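Long-range contacts in PilZ domain-containing protein (Legionella pneumophila subsp. pneumophila, PDB 4Q63), which is of unknown function but carries a PilZ-type beta-barrel domain, the kind generally credited with binding cyclic di-GMP: residues Y9-K13 with F89-K93; E17-L22 with V51-H57; N35-K41 with N73-F79; I46-L52 with L63-V67. All coordinates share one frame; numbering follows the deposited sequence.

Contact 1 of 4, residues Y9-K13 with F89-K93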
# COMPACT_ATOMS: atom_id res chain seq x y z
N TYR A 9 14.57 6.50 2.46
CA TYR A 9 13.12 6.60 2.59
C TYR A 9 12.63 6.15 3.96
O TYR A 9 13.40 6.08 4.92
CB TYR A 9 12.42 5.79 1.50
CG TYR A 9 12.24 6.56 0.21
CD1 TYR A 9 12.56 7.91 0.14
CD2 TYR A 9 11.76 5.93 -0.93
CE1 TYR A 9 12.39 8.62 -1.04
CE2 TYR A 9 11.59 6.63 -2.12
CZ TYR A 9 11.91 7.98 -2.16
OH TYR A 9 11.75 8.68 -3.34
N PHE A 10 11.34 5.84 4.05
CA PHE A 10 10.74 5.45 5.32
C PHE A 10 9.48 4.60 5.13
O PHE A 10 8.79 4.72 4.12
CB PHE A 10 10.41 6.69 6.16
CG PHE A 10 9.24 7.49 5.65
CD1 PHE A 10 8.03 7.47 6.31
CD2 PHE A 10 9.36 8.26 4.50
CE1 PHE A 10 6.96 8.20 5.84
CE2 PHE A 10 8.29 8.99 4.02
CZ PHE A 10 7.09 8.96 4.70
N ARG A 11 9.20 3.75 6.10
CA ARG A 11 7.99 2.96 6.10
C ARG A 11 7.07 3.48 7.19
O ARG A 11 7.53 4.01 8.20
CB ARG A 11 8.31 1.49 6.37
CG ARG A 11 9.78 1.19 6.37
CD ARG A 11 10.09 -0.20 6.89
NE ARG A 11 11.47 -0.57 6.60
CZ ARG A 11 12.51 -0.17 7.32
NH1 ARG A 11 13.73 -0.56 6.97
NH2 ARG A 11 12.35 0.60 8.38
N LEU A 12 5.77 3.32 6.99
CA LEU A 12 4.78 3.73 7.98
C LEU A 12 3.88 2.57 8.37
O LEU A 12 3.37 1.84 7.51
CB LEU A 12 3.93 4.88 7.44
CG LEU A 12 4.49 6.30 7.50
CD1 LEU A 12 3.42 7.31 7.07
CD2 LEU A 12 5.02 6.64 8.89
N LYS A 13 3.70 2.38 9.67
CA LYS A 13 2.76 1.40 10.18
C LYS A 13 1.35 1.96 9.99
O LYS A 13 1.14 3.17 10.11
CB LYS A 13 3.04 1.12 11.66
CG LYS A 13 2.71 -0.28 12.09
CD LYS A 13 3.64 -1.29 11.44
CE LYS A 13 4.98 -1.34 12.17
NZ LYS A 13 5.92 -2.31 11.54
N PHE A 89 4.68 9.06 -2.29
CA PHE A 89 5.66 9.61 -1.38
C PHE A 89 5.18 10.89 -0.71
O PHE A 89 5.30 11.05 0.50
CB PHE A 89 6.96 9.88 -2.12
CG PHE A 89 7.98 10.63 -1.30
CD1 PHE A 89 8.76 9.96 -0.38
CD2 PHE A 89 8.14 12.00 -1.45
CE1 PHE A 89 9.70 10.65 0.38
CE2 PHE A 89 9.08 12.69 -0.69
CZ PHE A 89 9.86 12.01 0.22
N LEU A 90 4.64 11.80 -1.51
CA LEU A 90 4.18 13.08 -0.99
C LEU A 90 2.99 12.95 -0.04
O LEU A 90 2.86 13.71 0.91
CB LEU A 90 3.84 14.02 -2.14
CG LEU A 90 5.05 14.44 -2.98
CD1 LEU A 90 4.65 15.43 -4.05
CD2 LEU A 90 6.13 15.03 -2.08
N VAL A 91 2.12 11.97 -0.31
CA VAL A 91 0.96 11.74 0.55
C VAL A 91 1.42 11.14 1.88
O VAL A 91 0.96 11.53 2.95
CB VAL A 91 -0.05 10.78 -0.14
CG1 VAL A 91 -1.22 10.46 0.80
CG2 VAL A 91 -0.56 11.40 -1.42
N LEU A 92 2.35 10.20 1.80
CA LEU A 92 2.93 9.59 3.00
C LEU A 92 3.71 10.59 3.84
O LEU A 92 3.67 10.53 5.06
CB LEU A 92 3.83 8.42 2.61
CG LEU A 92 3.06 7.24 2.02
CD1 LEU A 92 4.04 6.16 1.61
CD2 LEU A 92 2.00 6.71 2.99
N LYS A 93 4.40 11.51 3.18
CA LYS A 93 5.14 12.55 3.89
C LYS A 93 4.18 13.50 4.60
O LYS A 93 4.49 14.06 5.67
CB LYS A 93 6.04 13.33 2.93
CG LYS A 93 6.86 14.44 3.60
CD LYS A 93 7.61 15.27 2.58
CE LYS A 93 8.26 16.48 3.24
NZ LYS A 93 8.86 17.41 2.24
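Where the beta-barrel of this PilZ-like domain meets its C-terminal helix, the N-terminal segment 9-13 packs Tyr9, Phe10 and Leu12 against Phe89 and Leu92, one turn apart on helix 82-100. No hydrogen bond crosses the interface; it is an example of helix-on-barrel docking by rings and branched carbons. Tyr9 and Phe89 form an offset aromatic pair with ring planes 29° apart and centroids separated by 5.2 Å, so overlap is slight. The Phe89 ring brings its CD1 over one face of the tyrosine ring, and the closest carbons are Tyr9 CE1 and Phe89 CE1 at 3.7 Å. Phe89 can reach this far because its CG lies anti to the backbone N (chi1 172°), which sets the ring against Tyr9. Phe10 meets the helix edge-on: its CZ is 3.9 Å from Leu92 CB and 3.8 Å from Leu92 O, with Lys93 N also near the ring plane. Its CE2 is 4.2 Å from Phe89 CE1, so this ring touches both helical residues. Arg96, a turn further along the helix, adds a cation-pi contact to Phe10. Leu92 also packs on Ile32 and Ile56, which ties this patch to the barrel wall. At the strand end of the segment, Leu12 CD1 lies 3.8 Å from Leu92 O.

Contact 2 of 4, residues E17-L22 with V51-H57. With CD (cadmium ion), chain D; EDO (1,2-ethanediol), chain I.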
# COMPACT_ATOMS: atom_id res chain seq x y z
N GLU A 17 -5.47 4.98 9.01
CA GLU A 17 -5.71 6.05 8.05
C GLU A 17 -5.67 5.44 6.66
O GLU A 17 -6.06 6.08 5.68
CB GLU A 17 -4.65 7.15 8.16
CG GLU A 17 -4.34 7.61 9.56
CD GLU A 17 -3.10 6.90 10.13
OE1 GLU A 17 -3.03 5.66 10.02
OE2 GLU A 17 -2.21 7.58 10.67
N ILE A 18 -5.19 4.20 6.56
CA ILE A 18 -4.93 3.60 5.26
C ILE A 18 -5.83 2.42 4.95
O ILE A 18 -5.85 1.43 5.66
CB ILE A 18 -3.47 3.14 5.12
CG1 ILE A 18 -2.53 4.32 5.38
CG2 ILE A 18 -3.24 2.58 3.72
CD1 ILE A 18 -1.22 3.94 6.00
N ASN A 19 -6.59 2.55 3.87
CA ASN A 19 -7.42 1.46 3.39
C ASN A 19 -7.00 1.11 1.98
O ASN A 19 -6.61 1.98 1.20
CB ASN A 19 -8.89 1.88 3.41
CG ASN A 19 -9.34 2.33 4.78
OD1 ASN A 19 -9.49 3.53 5.03
ND2 ASN A 19 -9.55 1.38 5.67
N ALA A 20 -7.08 -0.17 1.65
CA ALA A 20 -6.68 -0.62 0.34
C ALA A 20 -7.69 -1.64 -0.15
O ALA A 20 -8.36 -2.30 0.64
CB ALA A 20 -5.28 -1.22 0.40
N SER A 21 -7.78 -1.78 -1.47
CA SER A 21 -8.62 -2.80 -2.06
C SER A 21 -8.02 -3.28 -3.37
O SER A 21 -7.32 -2.53 -4.05
CB SER A 21 -10.04 -2.25 -2.30
OG SER A 21 -10.02 -1.30 -3.34
N LEU A 22 -8.29 -4.54 -3.71
CA LEU A 22 -7.90 -5.10 -5.00
C LEU A 22 -9.13 -5.56 -5.76
O LEU A 22 -9.89 -6.39 -5.26
CB LEU A 22 -7.01 -6.32 -4.79
CG LEU A 22 -5.58 -6.14 -4.28
CD1 LEU A 22 -4.98 -7.49 -3.98
CD2 LEU A 22 -4.76 -5.43 -5.32
N VAL A 51 -3.29 -3.98 -9.97
CA VAL A 51 -3.52 -2.60 -9.57
C VAL A 51 -4.09 -2.60 -8.18
O VAL A 51 -5.08 -3.29 -7.91
CB VAL A 51 -4.57 -1.90 -10.47
CG1 VAL A 51 -4.91 -0.51 -9.90
CG2 VAL A 51 -4.10 -1.80 -11.90
N LEU A 52 -3.49 -1.83 -7.28
CA LEU A 52 -4.00 -1.68 -5.92
C LEU A 52 -4.65 -0.29 -5.79
O LEU A 52 -4.08 0.70 -6.26
CB LEU A 52 -2.84 -1.79 -4.94
CG LEU A 52 -3.12 -1.61 -3.45
CD1 LEU A 52 -4.07 -2.70 -2.95
CD2 LEU A 52 -1.80 -1.68 -2.67
N LYS A 53 -5.82 -0.23 -5.16
CA LYS A 53 -6.46 1.04 -4.90
C LYS A 53 -6.18 1.44 -3.45
O LYS A 53 -6.46 0.67 -2.53
CB LYS A 53 -7.96 0.97 -5.16
CG LYS A 53 -8.68 2.32 -5.05
CD LYS A 53 -10.12 2.22 -5.56
CE LYS A 53 -11.13 2.56 -4.47
NZ LYS A 53 -12.53 2.43 -4.96
N LEU A 54 -5.64 2.63 -3.26
CA LEU A 54 -5.26 3.10 -1.93
C LEU A 54 -6.08 4.31 -1.54
O LEU A 54 -6.24 5.25 -2.33
CB LEU A 54 -3.79 3.48 -1.95
CG LEU A 54 -2.90 3.15 -0.76
CD1 LEU A 54 -2.91 1.65 -0.50
CD2 LEU A 54 -1.52 3.65 -1.09
N GLN A 55 -6.60 4.29 -0.32
CA GLN A 55 -7.27 5.45 0.24
C GLN A 55 -6.64 5.88 1.56
O GLN A 55 -6.51 5.07 2.51
CB GLN A 55 -8.76 5.21 0.42
CG GLN A 55 -9.49 6.44 0.95
CD GLN A 55 -11.00 6.34 0.79
OE1 GLN A 55 -11.72 7.33 0.96
NE2 GLN A 55 -11.48 5.14 0.47
N ILE A 56 -6.23 7.14 1.61
CA ILE A 56 -5.61 7.69 2.80
C ILE A 56 -6.30 9.00 3.10
O ILE A 56 -6.09 9.99 2.40
CB ILE A 56 -4.11 7.96 2.58
CG1 ILE A 56 -3.39 6.67 2.17
CG2 ILE A 56 -3.50 8.59 3.84
CD1 ILE A 56 -1.93 6.84 1.83
N HIS A 57 -7.13 8.98 4.14
CA HIS A 57 -7.98 10.11 4.47
C HIS A 57 -8.79 10.52 3.23
O HIS A 57 -9.55 9.71 2.72
CB HIS A 57 -7.16 11.23 5.10
CG HIS A 57 -6.76 10.94 6.51
ND1 HIS A 57 -5.76 11.62 7.17
CD2 HIS A 57 -7.25 10.04 7.41
CE1 HIS A 57 -5.65 11.16 8.40
NE2 HIS A 57 -6.54 10.21 8.58
CD CD D . -4.54 13.53 6.42
C1 EDO I . -10.92 0.54 -0.22
O1 EDO I . -12.34 0.66 -0.07
C2 EDO I . -10.36 1.80 -0.86
O2 EDO I . -9.02 1.56 -1.28
O HOH W 1 -8.73 7.40 6.03
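Strands 18-22 and 49-56 run antiparallel, their axes 4.7 Å apart at 161°, and are neighbours in the curled sheet that forms the PilZ-like beta-barrel. Asn19 with Gln55 and Ser21 with Lys53 are the hydrogen-bonded pairs; the Asn19 N to Gln55 O bond, 2.9 Å long, is almost straight at 177°. Side chains alternate between the two faces, as in any beta-strand. Ile18, Ala20, Leu22, Leu52, Leu54 and Ile56 share the buried face. There the small Ala20 CB touches two leucines, lying 3.8 Å from Leu54 CD1 and close to Leu52 CD1. Ile18 and Ile56 run alongside each other, meeting CG1 to CG1, while Leu22 CD2 reaches Leu52 CD1 at 3.7 Å. Helix 82-100 covers part of this face through Leu88, Val91 and Leu95. Asn19, Ser21, Lys53 and Gln55 occupy the other face, where a 1,2-ethanediol rests, probably from the crystallisation liquor. At the end of the ladder the direct His57 N to Glu17 O bond is weak, and a water supplements it, accepting from His57 N and donating to Glu17 O. With CG beside the backbone N (chi1 -46°), Glu17 lays CB and CG along the imidazole, CG 3.5 Å from His57 NE2; the bend at chi2 then turns the carboxylate to Arg99. The other ring nitrogen, His57 ND1, binds a cadmium ion at 2.4 Å, which Glu98 also ligates.

Contact 3 of 4, residues N35-K41 with N73-F79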
# COMPACT_ATOMS: atom_id res chain seq x y z
N ASN A 35 7.48 2.81 -1.99
CA ASN A 35 7.91 1.80 -2.96
C ASN A 35 7.22 0.44 -2.79
O ASN A 35 7.48 -0.51 -3.54
CB ASN A 35 9.43 1.57 -2.87
CG ASN A 35 10.23 2.75 -3.39
OD1 ASN A 35 9.77 3.52 -4.22
ND2 ASN A 35 11.47 2.87 -2.91
N GLY A 36 6.35 0.33 -1.79
CA GLY A 36 5.73 -0.96 -1.53
C GLY A 36 4.95 -1.02 -0.23
O GLY A 36 4.82 -0.02 0.47
N ALA A 37 4.45 -2.21 0.07
CA ALA A 37 3.56 -2.43 1.21
C ALA A 37 3.64 -3.88 1.68
O ALA A 37 4.01 -4.77 0.92
CB ALA A 37 2.12 -2.12 0.80
N VAL A 38 3.24 -4.09 2.93
CA VAL A 38 3.02 -5.43 3.48
C VAL A 38 1.53 -5.62 3.70
O VAL A 38 0.90 -4.84 4.42
CB VAL A 38 3.75 -5.54 4.80
CG1 VAL A 38 3.58 -6.99 5.40
CG2 VAL A 38 5.22 -5.18 4.59
N VAL A 39 0.95 -6.62 3.03
CA VAL A 39 -0.47 -6.93 3.17
C VAL A 39 -0.69 -8.36 3.70
O VAL A 39 0.22 -9.21 3.62
CB VAL A 39 -1.22 -6.75 1.84
CG1 VAL A 39 -1.05 -5.31 1.32
CG2 VAL A 39 -0.74 -7.75 0.79
N VAL A 40 -1.87 -8.63 4.23
CA VAL A 40 -2.17 -9.95 4.77
C VAL A 40 -2.88 -10.83 3.74
O VAL A 40 -3.84 -10.41 3.10
CB VAL A 40 -3.04 -9.84 6.01
CG1 VAL A 40 -3.13 -11.21 6.74
CG2 VAL A 40 -2.47 -8.77 6.94
N LYS A 41 -2.40 -12.07 3.61
CA LYS A 41 -2.98 -13.02 2.66
C LYS A 41 -4.42 -13.39 3.03
O LYS A 41 -4.74 -13.61 4.20
CB LYS A 41 -2.11 -14.28 2.59
CG LYS A 41 -2.71 -15.45 1.83
CD LYS A 41 -1.76 -16.64 1.83
CE LYS A 41 -2.24 -17.73 0.88
NZ LYS A 41 -1.19 -18.77 0.66
N ASN A 73 1.86 -15.55 6.48
CA ASN A 73 0.58 -15.00 6.03
C ASN A 73 0.64 -13.56 5.48
O ASN A 73 -0.39 -13.01 5.09
CB ASN A 73 -0.49 -15.12 7.13
CG ASN A 73 -1.31 -16.40 6.99
OD1 ASN A 73 -1.74 -16.76 5.88
ND2 ASN A 73 -1.53 -17.09 8.10
N ASN A 74 1.83 -12.97 5.45
CA ASN A 74 2.03 -11.66 4.84
C ASN A 74 2.60 -11.75 3.43
O ASN A 74 3.34 -12.67 3.08
CB ASN A 74 2.92 -10.75 5.69
CG ASN A 74 2.29 -10.38 7.01
OD1 ASN A 74 1.07 -10.44 7.17
ND2 ASN A 74 3.11 -10.00 7.98
N ILE A 75 2.24 -10.77 2.63
CA ILE A 75 2.65 -10.68 1.25
C ILE A 75 3.33 -9.34 1.14
O ILE A 75 2.81 -8.33 1.61
CB ILE A 75 1.39 -10.74 0.36
CG1 ILE A 75 0.60 -12.02 0.67
CG2 ILE A 75 1.77 -10.69 -1.09
CD1 ILE A 75 -0.71 -12.14 -0.09
N VAL A 76 4.52 -9.31 0.54
CA VAL A 76 5.18 -8.02 0.30
C VAL A 76 4.95 -7.55 -1.15
O VAL A 76 5.28 -8.26 -2.10
CB VAL A 76 6.70 -8.11 0.58
CG1 VAL A 76 7.38 -6.77 0.31
CG2 VAL A 76 6.97 -8.60 2.00
N LEU A 77 4.38 -6.35 -1.31
CA LEU A 77 4.14 -5.77 -2.63
C LEU A 77 5.19 -4.74 -2.96
O LEU A 77 5.69 -4.03 -2.09
CB LEU A 77 2.77 -5.10 -2.70
CG LEU A 77 1.56 -5.87 -2.19
CD1 LEU A 77 0.28 -5.03 -2.42
CD2 LEU A 77 1.44 -7.25 -2.86
N HIS A 78 5.54 -4.68 -4.23
CA HIS A 78 6.45 -3.67 -4.76
C HIS A 78 5.64 -2.79 -5.74
O HIS A 78 5.03 -3.34 -6.66
CB HIS A 78 7.50 -4.42 -5.53
CG HIS A 78 8.41 -3.56 -6.34
ND1 HIS A 78 8.85 -3.94 -7.59
CD2 HIS A 78 8.99 -2.38 -6.07
CE1 HIS A 78 9.65 -3.00 -8.06
NE2 HIS A 78 9.75 -2.05 -7.15
N PHE A 79 5.64 -1.46 -5.56
CA PHE A 79 4.94 -0.55 -6.49
C PHE A 79 5.90 -0.22 -7.63
O PHE A 79 6.98 0.33 -7.41
CB PHE A 79 4.49 0.74 -5.81
CG PHE A 79 3.57 0.53 -4.64
CD1 PHE A 79 2.54 -0.39 -4.70
CD2 PHE A 79 3.76 1.24 -3.47
CE1 PHE A 79 1.70 -0.57 -3.63
CE2 PHE A 79 2.92 1.06 -2.38
CZ PHE A 79 1.89 0.15 -2.46
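Phe79 and Asn35 begin a run of six backbone hydrogen bonds between the two segments, which ends at Lys41 N and Asn73 O. The strand axes lie 4.5 Å apart at 153°. At the Gly36 end of the run, Phe79 N and Ala37 N both approach their acceptors, Asn35 O and Leu77 O, from above the carbonyl plane.

Apolar contacts occupy the face bearing Ala37, Val39, Ile75 and Leu77. Val39 divides its methyls between two partners: CG2 meets Ile75 CB at 3.7 Å, and CG1 meets Leu77 CD1 at 4.0 Å. Ile75 extends further along the strand, its CD1 3.7 Å from Lys41 CB. This is the inward face of the PilZ-like beta-barrel, in which strand 36-40 bridges strands 25-33 and 74-79; Leu77 and Phe79 also reach Leu52 across the interior.

Ring contacts cluster at Gly36. Its CA lies over one face of Phe79, 3.8 Å from the ring centroid, in a CH-pi contact. With CG anti to the carbonyl carbon (chi1 -58°), Phe79 turns its ring back over the glycine and places CZ 4.0 Å from Ala37 CB.

On the opposite face, Val38 CG1 packs across Asn74, 3.8 Å from its CB. His78 brings its ring edge to Asn35, with CD2 3.5 Å from Asn35 O, and uses ND1 to hydrogen-bond Glu66.

Contact 4 of 4, residues I46-L52 with L63-V67. With CD (cadmium ion), chain F; CD (cadmium ion), chain C.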
# COMPACT_ATOMS: atom_id res chain seq x y z
N ILE A 46 -4.36 -13.45 -4.32
CA ILE A 46 -4.28 -12.23 -5.12
C ILE A 46 -3.33 -12.36 -6.31
O ILE A 46 -2.35 -13.10 -6.25
CB ILE A 46 -3.86 -11.02 -4.25
CG1 ILE A 46 -2.38 -11.10 -3.88
CG2 ILE A 46 -4.71 -10.96 -2.99
CD1 ILE A 46 -1.82 -9.79 -3.38
N PRO A 47 -3.62 -11.64 -7.41
CA PRO A 47 -2.77 -11.70 -8.60
C PRO A 47 -1.33 -11.33 -8.30
O PRO A 47 -1.09 -10.43 -7.48
CB PRO A 47 -3.39 -10.65 -9.52
CG PRO A 47 -4.81 -10.57 -9.10
CD PRO A 47 -4.78 -10.75 -7.61
N LYS A 48 -0.38 -12.00 -8.94
CA LYS A 48 1.03 -11.69 -8.78
C LYS A 48 1.36 -10.26 -9.22
O LYS A 48 2.28 -9.66 -8.71
CB LYS A 48 1.91 -12.70 -9.53
CG LYS A 48 1.94 -14.05 -8.85
CD LYS A 48 2.37 -13.88 -7.40
CE LYS A 48 3.84 -13.51 -7.31
NZ LYS A 48 4.72 -14.64 -7.67
N GLU A 49 0.56 -9.73 -10.14
CA GLU A 49 0.78 -8.38 -10.67
C GLU A 49 -0.60 -7.80 -10.86
O GLU A 49 -1.52 -8.51 -11.29
CB GLU A 49 1.46 -8.43 -12.05
CG GLU A 49 2.95 -8.65 -12.05
CD GLU A 49 3.47 -9.17 -13.38
OE1 GLU A 49 4.67 -9.48 -13.45
OE2 GLU A 49 2.68 -9.28 -14.34
N GLY A 50 -0.77 -6.52 -10.55
CA GLY A 50 -2.06 -5.89 -10.76
C GLY A 50 -2.10 -4.43 -10.36
O GLY A 50 -1.09 -3.73 -10.41
N VAL A 51 -3.29 -3.98 -9.97
CA VAL A 51 -3.52 -2.60 -9.57
C VAL A 51 -4.09 -2.60 -8.18
O VAL A 51 -5.08 -3.29 -7.91
CB VAL A 51 -4.57 -1.90 -10.47
CG1 VAL A 51 -4.91 -0.51 -9.90
CG2 VAL A 51 -4.10 -1.80 -11.90
N LEU A 52 -3.49 -1.83 -7.28
CA LEU A 52 -4.00 -1.68 -5.92
C LEU A 52 -4.65 -0.29 -5.79
O LEU A 52 -4.08 0.70 -6.26
CB LEU A 52 -2.84 -1.79 -4.94
CG LEU A 52 -3.12 -1.61 -3.45
CD1 LEU A 52 -4.07 -2.70 -2.95
CD2 LEU A 52 -1.80 -1.68 -2.67
N LEU A 63 -2.28 2.18 -7.79
CA LEU A 63 -0.87 1.87 -7.92
C LEU A 63 -0.70 0.49 -8.53
O LEU A 63 -1.30 -0.49 -8.07
CB LEU A 63 -0.19 1.86 -6.54
CG LEU A 63 -0.11 3.22 -5.84
CD1 LEU A 63 -0.39 3.03 -4.37
CD2 LEU A 63 1.27 3.80 -6.06
N CYS A 64 0.07 0.43 -9.61
CA CYS A 64 0.55 -0.82 -10.14
C CYS A 64 1.44 -1.48 -9.09
O CYS A 64 2.31 -0.83 -8.50
CB CYS A 64 1.33 -0.53 -11.42
SG CYS A 64 0.32 -0.35 -12.88
N TYR A 65 1.23 -2.77 -8.84
CA TYR A 65 2.06 -3.49 -7.87
C TYR A 65 2.47 -4.85 -8.41
O TYR A 65 1.83 -5.40 -9.33
CB TYR A 65 1.29 -3.73 -6.55
CG TYR A 65 0.28 -4.83 -6.70
CD1 TYR A 65 -1.02 -4.55 -7.11
CD2 TYR A 65 0.61 -6.17 -6.45
CE1 TYR A 65 -1.93 -5.55 -7.26
CE2 TYR A 65 -0.29 -7.18 -6.64
CZ TYR A 65 -1.56 -6.87 -7.04
OH TYR A 65 -2.49 -7.87 -7.21
N GLU A 66 3.47 -5.45 -7.79
CA GLU A 66 3.69 -6.87 -7.99
C GLU A 66 4.07 -7.48 -6.63
O GLU A 66 4.68 -6.81 -5.80
CB GLU A 66 4.83 -7.07 -8.98
CG GLU A 66 6.10 -6.42 -8.48
CD GLU A 66 7.23 -6.49 -9.45
OE1 GLU A 66 7.03 -7.05 -10.55
OE2 GLU A 66 8.30 -5.97 -9.12
N VAL A 67 3.70 -8.74 -6.43
CA VAL A 67 4.13 -9.50 -5.24
C VAL A 67 5.59 -9.89 -5.41
O VAL A 67 5.95 -10.49 -6.43
CB VAL A 67 3.26 -10.75 -5.06
CG1 VAL A 67 3.77 -11.61 -3.89
CG2 VAL A 67 1.78 -10.36 -4.87
CD CD F . 5.24 -7.77 -15.41
CD CD C . 9.58 -7.47 -10.75
O HOH W 2 11.04 -5.58 -10.74
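Tyr65 lies across the backbone of Gly50 and ends at Pro47, and its side chain traces most of the contact. From CB, CG takes the position between the backbone N and the carbonyl carbon (chi1 75°), which turns the ring over the neighbouring strand. CD1 lies 3.4 Å from Gly50 O and also touches Leu52 CB. CE1 continues along the same peptide, 3.3 Å from Gly50 C and close to Val51 N. Gly50 N stands over one face of the ring, near CZ, while CE2 on the other flank faces Pro47 O. At the tip, Tyr65 OH donates a 2.9 Å hydrogen bond to Pro47 O, met 32° off the carbonyl plane, so a buried phenol is tied to the loop preceding the strand. On the other face Glu49 and Glu66 run alongside each other, yet each has its own cadmium ion: Glu49 binds one through OE1, and Glu66 chelates another with both carboxylate oxygens, OE2 having His78 as a second partner. Backbone bonds pair Gly50 with Tyr65 and Leu52 with Leu63, making this an antiparallel beta-hairpin of the PilZ-like barrel, strands 49-56 and 59-71.

Contacts 2, 3 and 4 are strand pairings of one curled sheet, whereas contact 1 packs the helix, without any hydrogen bond, against the N-terminal segment, whose strand 12-13 belongs to the same sheet. Each contact mixes buried and exposed residues. Strand 49-56 serves both contacts 2 and 4, and its Leu52 also packs on Phe79 and Leu77 of contact 3, so three ladders share one apolar interior. Contact 1 joins that interior through Leu92, which touches Ile56 of contact 2. Cadmium ions are bound in contacts 2 and 4; contact 4 also holds a buried tyrosine hydroxyl bonded to a carbonyl, and its Glu66 is linked to contact 3 on the neighbouring strand.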